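Local coordinates for envelope glycoprotein (PDB 5XEA), which acts as the viral membrane fusogen and probably first attaches the virion to its receptor on the host cell, at residues T48-Y53 with C66-L71; V160-L165 with D193-Q198; W275-A280 with T416-D421. All blocks are in the same frame, centred on the assembly; numbering follows the deposited sequence.

How the contacts relate
The three contacts run in series along the chain. Contact 1 lies far out on the elongated molecule, its centre 41 Å from that of contact 2 and 35 Å from that of contact 3; its nearest atoms are about 22 Å and 18 Å from theirs. Contacts 1 and 2 nevertheless share a branched antiparallel sheet, through strands 40-56 and 65-72 in one and strand 159-165 in the other. Contacts 2 and 3, with centres 19 Å apart, touch directly: L165 O lies 3.7 Å from V417 CG1, and L165 CD1 3.9 Å from T276 OG1. Contacts 1 and 3 also meet neighbouring subunits, whereas contact 2 stays inside its own chain.

Contact 1: residues T48-Y53 with C66-L71; sequences TAWVAY and CNARLL
A49 and L71 trade two backbone bonds, A49 N to L71 O at 2.8 Å and L71 N to A49 O at 2.7 Å. V51 with R69 and Y53 with N67 repeat the exchange, and between these hydrogen-bonded pairs sit the non-hydrogen-bonded ones, W50 with L70 and A52 with A68. N67 O takes a second donor, R69 NH1 at 2.9 Å, which arrives from the face opposite Y53 N. R69 CG lies between the backbone N and the carbonyl carbon (chi1 71°), and chi2 bends the chain at CD. The guanidinium has N67 ND2 over the centre of one face and V51 CB nearer the rim of the other. On the opposite side of the sheet the W50 ring reaches across the partner strand: R69 N lies over one face, L70 CG meets its edge, and CZ2 is 3.6 Å from A68 CB. W50 NE1 bonds R125 O, and Y439 of the second subunit meets the ring edge-to-face. A52 CB and A68 CB touch at 3.7 Å. This is a regular antiparallel beta hairpin, closed near its turn by the C54-C66 disulfide, consistent with the elongated fusion domain of gp64-like class III fusogens.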
loop_
_atom_site.group_PDB
_atom_site.type_symbol
_atom_site.label_atom_id
_atom_site.label_comp_id
_atom_site.label_asym_id
_atom_site.label_seq_id
_atom_site.Cartn_x
_atom_site.Cartn_y
_atom_site.Cartn_z
ATOM N N THR B 48 -27.660 25.191 -1.186
ATOM C CA THR B 48 -27.193 26.573 -1.161
ATOM C C THR B 48 -28.023 27.380 -2.147
ATOM O O THR B 48 -28.476 26.863 -3.177
ATOM C CB THR B 48 -25.680 26.625 -1.497
ATOM O OG1 THR B 48 -24.935 26.045 -0.418
ATOM C CG2 THR B 48 -25.191 28.024 -1.738
ATOM N N ALA B 49 -28.226 28.658 -1.824
ATOM C CA ALA B 49 -28.869 29.598 -2.732
ATOM C C ALA B 49 -27.856 30.636 -3.206
ATOM O O ALA B 49 -26.990 31.061 -2.438
ATOM C CB ALA B 49 -30.060 30.292 -2.051
ATOM N N TRP B 50 -27.933 30.996 -4.482
ATOM C CA TRP B 50 -27.321 32.218 -5.009
ATOM C C TRP B 50 -28.390 33.297 -5.020
ATOM O O TRP B 50 -29.432 33.122 -5.656
ATOM C CB TRP B 50 -26.766 32.029 -6.425
ATOM C CG TRP B 50 -26.252 33.288 -7.085
ATOM C CD1 TRP B 50 -26.855 33.992 -8.094
ATOM C CD2 TRP B 50 -25.039 33.999 -6.776
ATOM N NE1 TRP B 50 -26.091 35.089 -8.431
ATOM C CE2 TRP B 50 -24.974 35.114 -7.639
ATOM C CE3 TRP B 50 -24.002 33.796 -5.858
ATOM C CZ2 TRP B 50 -23.905 36.025 -7.620
ATOM C CZ3 TRP B 50 -22.943 34.708 -5.829
ATOM C CH2 TRP B 50 -22.907 35.814 -6.712
ATOM N N VAL B 51 -28.142 34.392 -4.306
ATOM C CA VAL B 51 -29.082 35.508 -4.225
ATOM C C VAL B 51 -28.355 36.785 -4.644
ATOM O O VAL B 51 -27.399 37.203 -3.977
ATOM C CB VAL B 51 -29.679 35.656 -2.811
ATOM C CG1 VAL B 51 -30.682 36.807 -2.766
ATOM C CG2 VAL B 51 -30.348 34.343 -2.372
ATOM N N ALA B 52 -28.796 37.391 -5.747
ATOM C CA ALA B 52 -28.252 38.661 -6.237
ATOM C C ALA B 52 -29.365 39.706 -6.277
ATOM O O ALA B 52 -30.260 39.643 -7.128
ATOM C CB ALA B 52 -27.609 38.504 -7.618
ATOM N N TYR B 53 -29.289 40.675 -5.379
ATOM C CA TYR B 53 -30.230 41.789 -5.307
ATOM C C TYR B 53 -29.496 43.056 -5.742
ATOM O O TYR B 53 -28.579 43.516 -5.059
ATOM C CB TYR B 53 -30.767 41.914 -3.887
ATOM C CG TYR B 53 -31.802 43.002 -3.683
ATOM C CD1 TYR B 53 -33.070 42.894 -4.241
ATOM C CD2 TYR B 53 -31.519 44.127 -2.906
ATOM C CE1 TYR B 53 -34.036 43.885 -4.036
ATOM C CE2 TYR B 53 -32.481 45.125 -2.699
ATOM C CZ TYR B 53 -33.736 44.990 -3.261
ATOM O OH TYR B 53 -34.693 45.961 -3.061
ATOM N N CYS B 66 -24.662 45.729 -6.528
ATOM C CA CYS B 66 -25.308 44.459 -6.205
ATOM C C CYS B 66 -24.875 43.947 -4.844
ATOM O O CYS B 66 -23.717 44.103 -4.436
ATOM C CB CYS B 66 -24.997 43.354 -7.228
ATOM S SG CYS B 66 -25.698 43.563 -8.879
ATOM N N ASN B 67 -25.823 43.304 -4.162
ATOM C CA ASN B 67 -25.558 42.445 -3.012
ATOM C C ASN B 67 -25.810 41.022 -3.500
ATOM O O ASN B 67 -26.942 40.534 -3.470
ATOM C CB ASN B 67 -26.436 42.791 -1.836
ATOM C CG ASN B 67 -26.183 41.902 -0.650
ATOM O OD1 ASN B 67 -25.108 41.318 -0.517
ATOM N ND2 ASN B 67 -27.178 41.778 0.216
ATOM N N ALA B 68 -24.745 40.373 -3.975
ATOM C CA ALA B 68 -24.806 39.081 -4.656
ATOM C C ALA B 68 -23.913 38.113 -3.903
ATOM O O ALA B 68 -22.714 38.374 -3.753
ATOM C CB ALA B 68 -24.342 39.212 -6.118
ATOM N N ARG B 69 -24.484 37.006 -3.429
ATOM C CA ARG B 69 -23.738 36.131 -2.537
ATOM C C ARG B 69 -24.424 34.780 -2.470
ATOM O O ARG B 69 -25.597 34.637 -2.831
ATOM C CB ARG B 69 -23.616 36.728 -1.125
ATOM C CG ARG B 69 -24.906 36.751 -0.313
ATOM C CD ARG B 69 -25.873 37.828 -0.785
ATOM N NE ARG B 69 -27.010 37.989 0.114
ATOM C CZ ARG B 69 -28.147 38.620 -0.188
ATOM N NH1 ARG B 69 -28.347 39.164 -1.394
ATOM N NH2 ARG B 69 -29.098 38.705 0.735
ATOM N N LEU B 70 -23.667 33.787 -2.002
ATOM C CA LEU B 70 -24.198 32.464 -1.723
ATOM C C LEU B 70 -24.696 32.425 -0.290
ATOM O O LEU B 70 -24.051 32.959 0.616
ATOM C CB LEU B 70 -23.120 31.389 -1.917
ATOM C CG LEU B 70 -22.578 31.205 -3.328
ATOM C CD1 LEU B 70 -21.246 30.418 -3.289
ATOM C CD2 LEU B 70 -23.644 30.526 -4.232
ATOM N N LEU B 71 -25.828 31.758 -0.082
ATOM C CA LEU B 71 -26.400 31.584 1.248
ATOM C C LEU B 71 -26.634 30.101 1.480
ATOM O O LEU B 71 -27.338 29.457 0.698
ATOM C CB LEU B 71 -27.714 32.370 1.376
ATOM C CG LEU B 71 -27.578 33.873 1.205
ATOM C CD1 LEU B 71 -28.951 34.526 1.210
ATOM C CD2 LEU B 71 -26.697 34.452 2.305
#

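Contact 2: residues V160-L165 with D193-Q198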
loop_
_atom_site.group_PDB
_atom_site.type_symbol
_atom_site.label_atom_id
_atom_site.label_comp_id
_atom_site.label_asym_id
_atom_site.label_seq_id
_atom_site.Cartn_x
_atom_site.Cartn_y
_atom_site.Cartn_z
ATOM N N VAL B 160 -17.182 -0.700 24.329
ATOM C CA VAL B 160 -16.901 -0.762 22.903
ATOM C C VAL B 160 -17.791 0.247 22.192
ATOM O O VAL B 160 -19.023 0.185 22.279
ATOM C CB VAL B 160 -17.128 -2.178 22.360
ATOM C CG1 VAL B 160 -16.858 -2.219 20.860
ATOM C CG2 VAL B 160 -16.248 -3.170 23.112
ATOM N N LYS B 161 -17.171 1.185 21.496
ATOM C CA LYS B 161 -17.884 2.190 20.734
ATOM C C LYS B 161 -17.607 1.986 19.251
ATOM O O LYS B 161 -16.608 1.372 18.860
ATOM C CB LYS B 161 -17.458 3.585 21.181
ATOM C CG LYS B 161 -17.778 3.884 22.635
ATOM C CD LYS B 161 -19.284 3.985 22.838
ATOM C CE LYS B 161 -19.624 4.513 24.226
ATOM N NZ LYS B 161 -21.097 4.647 24.406
ATOM N N VAL B 162 -18.519 2.479 18.422
ATOM C CA VAL B 162 -18.244 2.558 16.994
ATOM C C VAL B 162 -17.399 3.799 16.748
ATOM O O VAL B 162 -17.635 4.855 17.344
ATOM C CB VAL B 162 -19.550 2.587 16.186
ATOM C CG1 VAL B 162 -19.276 2.941 14.714
ATOM C CG2 VAL B 162 -20.268 1.260 16.311
ATOM N N SER B 163 -16.394 3.678 15.892
ATOM C CA SER B 163 -15.457 4.765 15.618
ATOM C C SER B 163 -15.659 5.193 14.173
ATOM O O SER B 163 -15.212 4.510 13.249
ATOM C CB SER B 163 -14.018 4.318 15.882
ATOM O OG SER B 163 -13.088 5.365 15.661
ATOM N N THR B 164 -16.343 6.319 13.989
ATOM C CA THR B 164 -16.617 6.851 12.668
ATOM C C THR B 164 -15.400 7.621 12.176
ATOM O O THR B 164 -14.840 8.447 12.904
ATOM C CB THR B 164 -17.862 7.735 12.712
ATOM O OG1 THR B 164 -19.016 6.891 12.747
ATOM C CG2 THR B 164 -17.938 8.706 11.486
ATOM N N LEU B 165 -14.983 7.324 10.950
ATOM C CA LEU B 165 -13.722 7.807 10.403
ATOM C C LEU B 165 -13.993 9.026 9.528
ATOM O O LEU B 165 -14.724 8.935 8.535
ATOM C CB LEU B 165 -13.033 6.691 9.612
ATOM C CG LEU B 165 -12.894 5.366 10.397
ATOM C CD1 LEU B 165 -12.265 4.265 9.565
ATOM C CD2 LEU B 165 -12.072 5.593 11.632
ATOM N N ASP B 193 -25.913 3.482 12.059
ATOM C CA ASP B 193 -25.462 2.093 12.192
ATOM C C ASP B 193 -26.672 1.167 12.142
ATOM O O ASP B 193 -27.497 1.167 13.059
ATOM C CB ASP B 193 -24.686 1.881 13.489
ATOM C CG ASP B 193 -23.475 2.765 13.581
ATOM O OD1 ASP B 193 -22.920 3.096 12.511
ATOM O OD2 ASP B 193 -23.079 3.127 14.707
ATOM N N ASN B 194 -26.784 0.400 11.067
ATOM C CA ASN B 194 -27.816 -0.628 10.941
ATOM C C ASN B 194 -27.225 -2.004 11.266
ATOM O O ASN B 194 -27.223 -2.938 10.460
ATOM C CB ASN B 194 -28.430 -0.584 9.546
ATOM C CG ASN B 194 -29.106 0.751 9.246
ATOM O OD1 ASN B 194 -29.859 1.286 10.065
ATOM N ND2 ASN B 194 -28.831 1.299 8.065
ATOM N N PHE B 195 -26.688 -2.099 12.477
ATOM C CA PHE B 195 -26.050 -3.312 12.968
ATOM C C PHE B 195 -25.978 -3.220 14.483
ATOM O O PHE B 195 -26.182 -2.155 15.072
ATOM C CB PHE B 195 -24.650 -3.524 12.363
ATOM C CG PHE B 195 -23.681 -2.370 12.598
ATOM C CD1 PHE B 195 -23.061 -2.192 13.831
ATOM C CD2 PHE B 195 -23.367 -1.490 11.561
ATOM C CE1 PHE B 195 -22.172 -1.144 14.037
ATOM C CE2 PHE B 195 -22.478 -0.440 11.757
ATOM C CZ PHE B 195 -21.881 -0.264 12.995
ATOM N N GLU B 196 -25.657 -4.345 15.107
ATOM C CA GLU B 196 -25.459 -4.396 16.545
ATOM C C GLU B 196 -24.071 -4.931 16.862
ATOM O O GLU B 196 -23.490 -5.700 16.090
ATOM C CB GLU B 196 -26.522 -5.258 17.221
ATOM C CG GLU B 196 -27.891 -4.607 17.246
ATOM C CD GLU B 196 -29.009 -5.610 17.064
ATOM O OE1 GLU B 196 -28.861 -6.511 16.211
ATOM O OE2 GLU B 196 -30.029 -5.501 17.778
ATOM N N ILE B 197 -23.536 -4.487 17.992
ATOM C CA ILE B 197 -22.276 -5.012 18.495
ATOM C C ILE B 197 -22.586 -6.288 19.269
ATOM O O ILE B 197 -23.414 -6.281 20.185
ATOM C CB ILE B 197 -21.549 -3.980 19.370
ATOM C CG1 ILE B 197 -21.035 -2.828 18.498
ATOM C CG2 ILE B 197 -20.410 -4.630 20.126
ATOM C CD1 ILE B 197 -20.386 -1.712 19.282
ATOM N N GLN B 198 -21.933 -7.383 18.886
ATOM C CA GLN B 198 -22.167 -8.706 19.445
ATOM C C GLN B 198 -20.968 -9.128 20.277
ATOM O O GLN B 198 -19.820 -8.943 19.863
ATOM C CB GLN B 198 -22.416 -9.718 18.326
ATOM C CG GLN B 198 -23.308 -9.164 17.237
ATOM C CD GLN B 198 -23.537 -10.131 16.102
ATOM O OE1 GLN B 198 -22.617 -10.464 15.355
ATOM N NE2 GLN B 198 -24.776 -10.585 15.958
#
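V162 and F195 meet tip to tip: V162 holds CG2 anti to its carbonyl carbon, and F195 CG stands between its backbone N and carbonyl carbon (chi1 57°). The contact is a junction between two antiparallel sheets. Strand 159-165 belongs to the branched sheet, whereas 193-196 is the connection that leaves strand 187-192 of that sheet and enters strand 197-209 of the six-stranded one. The two segments stay well apart in their backbones, the nearest CA atoms, those of V160 and I197, being 8.1 Å from each other, and meet mainly through side chains.

V162 CG2 touches the F195 ring at its edge, close to the ring plane, with CE1 3.8 Å away. One face of the same ring is taken by D193 CB, nearer the rim than the centre, so the connection packs on itself as well as on the strand. D193 points its carboxylate at the valine tip to tip, and OD2 comes within 3.7 Å of V162 CG2 and 3.8 Å of V162 CG1, a polar oxygen set against methyl groups. Its other oxygen, OD1, lies close to the carboxylate of E40; in this buried setting the pair may share a proton.

Further along, I197 adds its own arm. CG1 sits beside the backbone N and the chain runs on extended (chi2 176°), which carries CD1 toward the strand. F151 meets the F195 ring with nearly parallel planes, while Y33 and T35 of strand 24-35 pack on I197, and Y33 touches V160 too. I197 CD1 lies 4.2 Å from V162 CG2, 3.9 Å from V160 CG1 and 3.8 Å from V160 O.

Contact 3: residues W275-A280 with T416-D421; sequences WTVVTA and TVQSED
Q418 lays its carboxamide against V277, the two side chains crossing at about a right angle. NE2 donates to V277 O at 2.8 Å; the bond falls in the carbonyl plane on a lone pair, and the acceptor sits only 15° out of the amide plane. A bend at chi2 (87°) turns CD of Q418 back toward V277. The other amide atom, OE1, rests 3.4 Å from V277 CB; it is buried with no polar partner in the model.

A second bond joins the backbones, V417 N to T276 O at 3.1 Å, and T416 CA adds a CA-H...O contact to the same oxygen. The N-H of V417 points fairly straight at its acceptor, with an angle of 157° at the hydrogen. Both loops lead into helices: 275-280 runs up to the long helix 282-327, and 416-419 makes a turn, E420 N bonding V417 O, before E420 takes the N-cap position of helix 421-437. The contact lies at the trimer interface of this class III fusogen, where T279 packs on its copies in both other subunits and D421 forms a salt bridge with K273 of the third subunit.

Side-chain packing fills in around the two bonds. V417 CG2 lies 3.5 Å from T276 OG1, an oxygen already bonded to S274. V277 CG1 lies 3.9 Å from V417 CB, and L165 of strand 159-165 touches both T276 and V417. The methyl CG2 of T416 approaches T279 OG1 at 4.1 Å.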
loop_
_atom_site.group_PDB
_atom_site.type_symbol
_atom_site.label_atom_id
_atom_site.label_comp_id
_atom_site.label_asym_id
_atom_site.label_seq_id
_atom_site.Cartn_x
_atom_site.Cartn_y
_atom_site.Cartn_z
ATOM N N TRP B 275 -4.516 6.535 10.524
ATOM C CA TRP B 275 -3.814 5.976 9.381
ATOM C C TRP B 275 -4.751 5.595 8.246
ATOM O O TRP B 275 -4.278 5.339 7.134
ATOM C CB TRP B 275 -3.014 4.749 9.836
ATOM C CG TRP B 275 -1.828 5.105 10.694
ATOM C CD1 TRP B 275 -1.562 4.653 11.960
ATOM C CD2 TRP B 275 -0.735 5.964 10.337
ATOM N NE1 TRP B 275 -0.370 5.188 12.409
ATOM C CE2 TRP B 275 0.153 5.993 11.431
ATOM C CE3 TRP B 275 -0.413 6.703 9.185
ATOM C CZ2 TRP B 275 1.332 6.732 11.417
ATOM C CZ3 TRP B 275 0.763 7.450 9.175
ATOM C CH2 TRP B 275 1.621 7.453 10.287
ATOM N N THR B 276 -6.063 5.529 8.499
ATOM C CA THR B 276 -7.024 5.245 7.439
ATOM C C THR B 276 -7.156 6.397 6.437
ATOM O O THR B 276 -7.775 6.202 5.388
ATOM C CB THR B 276 -8.404 4.943 8.033
ATOM O OG1 THR B 276 -8.898 6.105 8.722
ATOM C CG2 THR B 276 -8.361 3.701 9.034
ATOM N N VAL B 277 -6.581 7.567 6.710
ATOM C CA VAL B 277 -6.603 8.663 5.737
ATOM C C VAL B 277 -5.231 8.962 5.156
ATOM O O VAL B 277 -5.126 9.818 4.274
ATOM C CB VAL B 277 -7.232 9.951 6.316
ATOM C CG1 VAL B 277 -8.607 9.672 6.894
ATOM C CG2 VAL B 277 -6.318 10.594 7.359
ATOM N N VAL B 278 -4.181 8.273 5.587
ATOM C CA VAL B 278 -2.843 8.553 5.076
ATOM C C VAL B 278 -2.562 7.613 3.906
ATOM O O VAL B 278 -2.597 6.390 4.051
ATOM C CB VAL B 278 -1.779 8.422 6.177
ATOM C CG1 VAL B 278 -0.403 8.803 5.616
ATOM C CG2 VAL B 278 -2.119 9.316 7.372
ATOM N N THR B 279 -2.267 8.192 2.747
ATOM C CA THR B 279 -2.033 7.431 1.528
ATOM C C THR B 279 -0.692 6.699 1.576
ATOM O O THR B 279 0.333 7.312 1.881
ATOM C CB THR B 279 -2.024 8.388 0.341
ATOM O OG1 THR B 279 -3.319 8.981 0.188
ATOM C CG2 THR B 279 -1.622 7.638 -0.898
ATOM N N ALA B 280 -0.682 5.402 1.234
ATOM C CA ALA B 280 0.565 4.643 1.133
ATOM C C ALA B 280 1.249 4.908 -0.204
ATOM O O ALA B 280 0.604 4.963 -1.262
ATOM C CB ALA B 280 0.314 3.137 1.289
ATOM N N THR B 416 -8.299 4.332 1.526
ATOM C CA THR B 416 -8.419 5.519 2.349
ATOM C C THR B 416 -9.884 5.930 2.455
ATOM O O THR B 416 -10.695 5.683 1.556
ATOM C CB THR B 416 -7.600 6.707 1.788
ATOM O OG1 THR B 416 -8.022 6.985 0.450
ATOM C CG2 THR B 416 -6.110 6.422 1.805
ATOM N N VAL B 417 -10.204 6.576 3.576
ATOM C CA VAL B 417 -11.531 7.151 3.784
ATOM C C VAL B 417 -11.902 8.077 2.626
ATOM O O VAL B 417 -13.015 7.997 2.071
ATOM C CB VAL B 417 -11.572 7.881 5.144
ATOM C CG1 VAL B 417 -12.892 8.565 5.362
ATOM C CG2 VAL B 417 -11.299 6.890 6.290
ATOM N N GLN B 418 -10.964 8.952 2.219
ATOM C CA GLN B 418 -11.247 9.905 1.139
ATOM C C GLN B 418 -11.594 9.203 -0.161
ATOM O O GLN B 418 -12.258 9.797 -1.009
ATOM C CB GLN B 418 -10.060 10.848 0.867
ATOM C CG GLN B 418 -9.411 11.461 2.095
ATOM C CD GLN B 418 -8.326 10.561 2.700
ATOM O OE1 GLN B 418 -8.627 9.510 3.248
ATOM N NE2 GLN B 418 -7.072 10.987 2.611
ATOM N N SER B 419 -11.140 7.959 -0.348
ATOM C CA SER B 419 -11.466 7.216 -1.558
ATOM C C SER B 419 -12.929 6.794 -1.600
ATOM O O SER B 419 -13.425 6.439 -2.674
ATOM C CB SER B 419 -10.597 5.955 -1.678
ATOM O OG SER B 419 -9.287 6.235 -2.125
ATOM N N GLU B 420 -13.622 6.796 -0.468
ATOM C CA GLU B 420 -14.983 6.280 -0.459
ATOM C C GLU B 420 -15.939 7.254 -1.135
ATOM O O GLU B 420 -15.795 8.466 -1.018
ATOM C CB GLU B 420 -15.432 6.013 0.965
ATOM C CG GLU B 420 -14.604 4.932 1.637
ATOM C CD GLU B 420 -14.971 4.801 3.073
ATOM O OE1 GLU B 420 -14.528 5.662 3.869
ATOM O OE2 GLU B 420 -15.721 3.855 3.388
ATOM N N ASP B 421 -16.932 6.686 -1.828
ATOM C CA ASP B 421 -17.919 7.471 -2.558
ATOM C C ASP B 421 -18.632 8.474 -1.659
ATOM O O ASP B 421 -18.872 9.611 -2.067
ATOM C CB ASP B 421 -18.926 6.535 -3.230
ATOM C CG ASP B 421 -18.305 5.725 -4.361
ATOM O OD1 ASP B 421 -17.218 6.111 -4.858
ATOM O OD2 ASP B 421 -18.912 4.710 -4.770
#